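PDB 2D8D: phospho-2-dehydro-3-deoxyheptonate aldolase/chorismate mutase from Thermus thermophilus, which catalyses the rearrangement of chorismate to prephenate through its chorismate mutase domain, and as a longer protein probably also makes 3-deoxy-7-phosphoheptulonate. Local coordinates for the interface of chains A and B. Sequence-based numbering; all coordinates share one arbitrary frame. Chains: chain A/B, phospho-2-dehydro-3-deoxyheptonate aldolase/chorismate mutase.

Contact 1: the interface of chains A and B. Residues chain A 23, 76-77, 80; chain B 69, 73, 76.
A:Glu76 and A:Ala80 on helix 67-80 face B:Glu76, B:Leu73 and B:Thr69 on helix 67-84, the two backbones running nearly antiparallel so that the glutamates meet each other and A:Ala80 lies opposite B:Thr69. B:Leu73 carries much of the packing. Its methyl CD2 presses on the helix backbone of chain A, 3.6 Å from the carbonyl O of A:Glu76, and also touches CA of A:Ile77. The other methyl, CD1, turns towards CD1 of A:Leu23 at 4.2 Å, so the forked tip spans two helices of chain A. B:Thr69 is split by its first torsion (chi1 -64°): methyl CG2, anti to the backbone N, meets CB of A:Ala80 tip to tip at 3.5 Å, while hydroxyl OG1 points to a water at 2.9 Å. That water lies 2.8 Å from the carbonyl O of A:Ala80 and bridges the chains. At the other end the two Glu76 chains, both bent at chi2, touch through their CG atoms at 4.1 Å. Their carboxylates are turned about 50° from each other, and the like charges may repel mildly. The patch joins the third helices of the two subunits, with a touch from helix 4-40 of chain A, and contributes mainly apolar packing to the dimer.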
# COMPACT_ATOMS: atom_id res chain seq x y z
N LEU A 23 2.34 6.23 -0.10
CA LEU A 23 3.54 5.44 0.12
C LEU A 23 4.75 6.37 0.06
O LEU A 23 5.67 6.27 0.87
CB LEU A 23 3.69 4.36 -0.95
CG LEU A 23 2.77 3.14 -0.85
CD1 LEU A 23 2.94 2.29 -2.10
CD2 LEU A 23 3.10 2.33 0.39
N GLU A 76 5.76 -5.65 3.97
CA GLU A 76 6.50 -5.35 2.75
C GLU A 76 6.77 -3.85 2.66
O GLU A 76 7.86 -3.44 2.25
CB GLU A 76 5.73 -5.83 1.52
CG GLU A 76 5.68 -7.35 1.39
CD GLU A 76 7.07 -7.97 1.39
OE1 GLU A 76 7.93 -7.51 0.61
OE2 GLU A 76 7.30 -8.91 2.17
N ILE A 77 5.79 -3.04 3.03
CA ILE A 77 5.96 -1.59 3.01
C ILE A 77 7.06 -1.19 3.99
O ILE A 77 7.91 -0.36 3.68
CB ILE A 77 4.64 -0.88 3.37
CG1 ILE A 77 3.62 -1.08 2.25
CG2 ILE A 77 4.88 0.61 3.62
CD1 ILE A 77 2.22 -0.61 2.60
N ALA A 80 10.57 -2.29 2.74
CA ALA A 80 11.00 -1.44 1.64
C ALA A 80 11.50 -0.09 2.15
O ALA A 80 12.24 0.62 1.46
CB ALA A 80 9.85 -1.23 0.67
N THR B 69 11.05 -0.77 -6.33
CA THR B 69 10.37 -0.95 -5.05
C THR B 69 8.87 -0.69 -5.23
O THR B 69 8.04 -1.45 -4.72
CB THR B 69 10.93 -0.00 -3.98
OG1 THR B 69 12.30 -0.33 -3.72
CG2 THR B 69 10.13 -0.13 -2.68
N LEU B 73 5.99 -3.45 -4.50
CA LEU B 73 4.88 -3.23 -3.58
C LEU B 73 3.53 -3.37 -4.27
O LEU B 73 2.63 -4.03 -3.74
CB LEU B 73 5.00 -1.84 -2.94
CG LEU B 73 6.20 -1.68 -1.99
CD1 LEU B 73 6.30 -0.24 -1.53
CD2 LEU B 73 6.06 -2.62 -0.80
N GLU B 76 2.56 -6.90 -4.98
CA GLU B 76 2.06 -7.55 -3.77
C GLU B 76 0.59 -7.17 -3.56
O GLU B 76 -0.23 -8.00 -3.20
CB GLU B 76 2.88 -7.12 -2.55
CG GLU B 76 4.27 -7.72 -2.49
CD GLU B 76 4.24 -9.23 -2.39
OE1 GLU B 76 3.61 -9.74 -1.44
OE2 GLU B 76 4.84 -9.91 -3.25
O HOH W 1 13.06 0.82 -1.18

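Contact 2: the interface of chains A and B. Residues chain A 23, 26, 49, 53, 56, 74, 78; chain B 12, 15-16, 19.
The side-chain amide of B:Asn16 inserts between A:Arg26 and A:Tyr56 and carries the polar part of this helical interface. Its OD1 accepts a bond from NE of A:Arg26 at 2.8 Å that is nearly straight, 169° at the hydrogen. The donor lies in the carbonyl plane, and amide and guanidinium are almost coplanar, 12° apart. The amide's other end, ND2, donates within its own plane to the phenol OH of A:Tyr56 at 3.0 Å, and makes a weak bond to the thioether SD of A:Met53. Gripped at both ends, the amide has its rotation fixed.

Within its own chain the arginine is backed by A:Phe78, whose ring edge atom CD1 lies over one face of the guanidinium, toward its rim. The extended chain of A:Arg26, with CG anti to the backbone N (chi1 -164°), carries NE across to B:Asn16.

Apolar contacts flank this polar centre. CG1 of B:Val15 rests on CB of A:Arg26 at 3.8 Å, and CG1 of B:Val12 packs against SD of A:Met53 at 3.9 Å. In AroQ-type chorismate mutases, arginines equivalent to A:Arg26 and A:Arg49 line the substrate pocket, so B:Asn16 may orient an active-site group from across the dimer. Beyond the amide, CG2 of B:Ile19 sits 3.7 Å from the ring tip CZ of A:Phe74, whose CZ also lies 3.5 Å from the backbone O of B:Asn16.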
# COMPACT_ATOMS: atom_id res chain seq x y z
N LEU A 23 2.34 6.23 -0.10
CA LEU A 23 3.54 5.44 0.12
C LEU A 23 4.75 6.37 0.06
O LEU A 23 5.67 6.27 0.87
CB LEU A 23 3.69 4.36 -0.95
CG LEU A 23 2.77 3.14 -0.85
CD1 LEU A 23 2.94 2.29 -2.10
CD2 LEU A 23 3.10 2.33 0.39
N ARG A 26 5.02 8.43 3.13
CA ARG A 26 5.54 7.62 4.23
C ARG A 26 7.06 7.50 4.10
O ARG A 26 7.78 7.56 5.10
CB ARG A 26 4.91 6.22 4.22
CG ARG A 26 5.13 5.50 5.53
CD ARG A 26 4.63 4.06 5.51
NE ARG A 26 4.72 3.48 6.85
CZ ARG A 26 5.85 3.03 7.40
NH1 ARG A 26 6.99 3.06 6.73
NH2 ARG A 26 5.85 2.61 8.66
N ARG A 49 8.78 -1.28 17.01
CA ARG A 49 7.92 -0.21 16.50
C ARG A 49 7.13 -0.76 15.31
O ARG A 49 5.96 -0.43 15.14
CB ARG A 49 8.77 1.00 16.08
CG ARG A 49 8.08 2.04 15.21
CD ARG A 49 6.85 2.70 15.83
NE ARG A 49 6.38 3.76 14.94
CZ ARG A 49 5.17 4.33 14.98
NH1 ARG A 49 4.27 3.95 15.87
NH2 ARG A 49 4.87 5.27 14.10
N MET A 53 3.02 -0.91 14.93
CA MET A 53 2.23 -0.40 13.82
C MET A 53 1.34 -1.51 13.26
O MET A 53 0.16 -1.29 12.99
CB MET A 53 3.14 0.19 12.74
CG MET A 53 3.88 1.42 13.23
SD MET A 53 4.89 2.27 12.00
CE MET A 53 6.21 1.08 11.77
N TYR A 56 -1.94 -2.04 15.57
CA TYR A 56 -3.16 -1.25 15.43
C TYR A 56 -3.77 -1.39 14.04
O TYR A 56 -4.98 -1.29 13.89
CB TYR A 56 -2.98 0.24 15.81
CG TYR A 56 -2.00 1.06 15.00
CD1 TYR A 56 -0.77 1.44 15.55
CD2 TYR A 56 -2.31 1.50 13.71
CE1 TYR A 56 0.12 2.23 14.83
CE2 TYR A 56 -1.42 2.29 12.99
CZ TYR A 56 -0.20 2.65 13.55
OH TYR A 56 0.70 3.40 12.83
N PHE A 74 1.76 -4.62 4.84
CA PHE A 74 2.49 -3.61 5.59
C PHE A 74 3.91 -4.06 5.92
O PHE A 74 4.81 -3.24 5.98
CB PHE A 74 1.70 -3.20 6.83
CG PHE A 74 0.70 -2.12 6.56
CD1 PHE A 74 1.10 -0.79 6.44
CD2 PHE A 74 -0.65 -2.42 6.38
CE1 PHE A 74 0.19 0.22 6.14
CE2 PHE A 74 -1.57 -1.42 6.07
CZ PHE A 74 -1.15 -0.10 5.96
N PHE A 78 7.06 -1.80 5.18
CA PHE A 78 8.07 -1.49 6.18
C PHE A 78 9.46 -1.94 5.75
O PHE A 78 10.44 -1.22 5.93
CB PHE A 78 7.70 -2.12 7.54
CG PHE A 78 6.38 -1.64 8.11
CD1 PHE A 78 5.73 -0.52 7.59
CD2 PHE A 78 5.79 -2.32 9.17
CE1 PHE A 78 4.52 -0.09 8.13
CE2 PHE A 78 4.58 -1.88 9.72
CZ PHE A 78 3.95 -0.77 9.19
N VAL B 12 3.49 9.23 10.71
CA VAL B 12 3.55 7.90 10.12
C VAL B 12 2.28 7.11 10.47
O VAL B 12 1.75 6.38 9.63
CB VAL B 12 4.82 7.13 10.59
CG1 VAL B 12 4.74 5.67 10.16
CG2 VAL B 12 6.06 7.78 9.99
N VAL B 15 -0.46 8.33 8.19
CA VAL B 15 -0.26 7.82 6.84
C VAL B 15 -0.56 6.33 6.77
O VAL B 15 -1.18 5.87 5.81
CB VAL B 15 1.17 8.14 6.36
CG1 VAL B 15 1.46 7.44 5.05
CG2 VAL B 15 1.33 9.65 6.19
N ASN B 16 -0.13 5.56 7.78
CA ASN B 16 -0.42 4.13 7.81
C ASN B 16 -1.93 3.90 7.75
O ASN B 16 -2.41 3.04 7.02
CB ASN B 16 0.09 3.47 9.10
CG ASN B 16 1.58 3.21 9.10
OD1 ASN B 16 2.24 3.22 8.06
ND2 ASN B 16 2.12 2.95 10.28
N ILE B 19 -3.28 4.57 4.35
CA ILE B 19 -2.95 3.49 3.43
C ILE B 19 -3.90 2.31 3.67
O ILE B 19 -4.37 1.68 2.71
CB ILE B 19 -1.47 3.05 3.59
CG1 ILE B 19 -0.55 4.17 3.09
CG2 ILE B 19 -1.20 1.77 2.81
CD1 ILE B 19 0.91 3.97 3.41

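Contact 3: the interface of chains A and B. Residues chain A 56-57, 60; chain B 13, 16-17.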
# COMPACT_ATOMS: atom_id res chain seq x y z
N TYR A 56 -1.94 -2.04 15.57
CA TYR A 56 -3.16 -1.25 15.43
C TYR A 56 -3.77 -1.39 14.04
O TYR A 56 -4.98 -1.29 13.89
CB TYR A 56 -2.98 0.24 15.81
CG TYR A 56 -2.00 1.06 15.00
CD1 TYR A 56 -0.77 1.44 15.55
CD2 TYR A 56 -2.31 1.50 13.71
CE1 TYR A 56 0.12 2.23 14.83
CE2 TYR A 56 -1.42 2.29 12.99
CZ TYR A 56 -0.20 2.65 13.55
OH TYR A 56 0.70 3.40 12.83
N LEU A 57 -2.95 -1.66 13.03
CA LEU A 57 -3.49 -1.83 11.68
C LEU A 57 -4.30 -3.11 11.62
O LEU A 57 -5.32 -3.19 10.92
CB LEU A 57 -2.35 -1.84 10.66
CG LEU A 57 -1.65 -0.48 10.52
CD1 LEU A 57 -0.36 -0.64 9.73
CD2 LEU A 57 -2.57 0.53 9.85
N GLU A 60 -7.56 -2.47 13.62
CA GLU A 60 -8.43 -1.56 12.89
C GLU A 60 -8.86 -2.03 11.50
O GLU A 60 -9.71 -1.40 10.87
CB GLU A 60 -7.76 -0.19 12.80
CG GLU A 60 -7.63 0.51 14.15
CD GLU A 60 -6.65 1.67 14.14
OE1 GLU A 60 -6.40 2.25 13.06
OE2 GLU A 60 -6.14 2.02 15.23
N ASP B 13 1.79 7.26 11.70
CA ASP B 13 0.56 6.56 12.10
C ASP B 13 -0.60 7.03 11.21
O ASP B 13 -1.40 6.22 10.75
CB ASP B 13 0.19 6.85 13.56
CG ASP B 13 1.16 6.24 14.56
OD1 ASP B 13 1.88 5.28 14.24
OD2 ASP B 13 1.17 6.73 15.71
N ASN B 16 -0.13 5.56 7.78
CA ASN B 16 -0.42 4.13 7.81
C ASN B 16 -1.93 3.90 7.75
O ASN B 16 -2.41 3.04 7.02
CB ASN B 16 0.09 3.47 9.10
CG ASN B 16 1.58 3.21 9.10
OD1 ASN B 16 2.24 3.22 8.06
ND2 ASN B 16 2.12 2.95 10.28
N ARG B 17 -2.67 4.65 8.56
CA ARG B 17 -4.12 4.50 8.60
C ARG B 17 -4.75 4.86 7.27
O ARG B 17 -5.70 4.22 6.84
CB ARG B 17 -4.70 5.32 9.75
CG ARG B 17 -4.43 4.67 11.11
CD ARG B 17 -5.04 5.44 12.27
NE ARG B 17 -5.00 4.65 13.50
CZ ARG B 17 -4.24 4.91 14.56
NH1 ARG B 17 -3.44 5.97 14.57
NH2 ARG B 17 -4.26 4.10 15.61
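B:Arg17 turns the edge of its guanidinium to A:Glu60 and one face to A:Tyr56, and these three residues bury most of the surface in this patch, where helix 47-60 of one subunit meets the long helix 4-40 of the other. The guanidinium of B:Arg17 grips the carboxylate of A:Glu60 side-on in a salt bridge with two hydrogen bonds: NE donates to OE1 at 2.8 Å, and NH2 donates to OE2 at 2.8 Å. Both oxygens use their syn lone pairs, and the two flat groups are 15° from coplanar, which holds the guanidinium against twisting. The extended arm of B:Arg17, CG to NE, brings it there.

With its edge occupied by the glutamate, the same guanidinium lays a face on the tyrosine. NH2 of B:Arg17 stands 4.1 Å from the centroid of the A:Tyr56 ring in a cation-pi contact, the planes 24° apart. The ring's opposite face is backed by the carbonyl O of A:Met53. A:Tyr56 takes the crowded position, CG between the backbone N and the carbonyl carbon (chi1 62°), which sends its phenol towards the partner helix.

Beside the ring, CD2 of A:Leu57 packs on CB of B:Asn16 at 4.0 Å. The phenol, already an acceptor for B:Asn16, donates its own hydrogen to B:Asp13: OH of A:Tyr56 lies 2.6 Å from OD1, approaching from above the carboxylate plane.

Contacts 2 and 3 adjoin, the centres of their C-alpha atoms about 7 Å apart, and share A:Tyr56 and B:Asn16; both set helix 4-40 of chain B against chain A, with helix 47-60 contributing to each. The centre of the C-alpha atoms of contact 1 lies about 11 Å from that of contact 2, joined to it by A:Leu23, and about 16 Å from that of contact 3. Packing thus passes from mainly apolar contacts between the third helices, through a mixed middle, to a charged outer patch. Two-fold symmetry repeats each contact with the chains exchanged, so all three helices of each subunit join in an intertwined dimer.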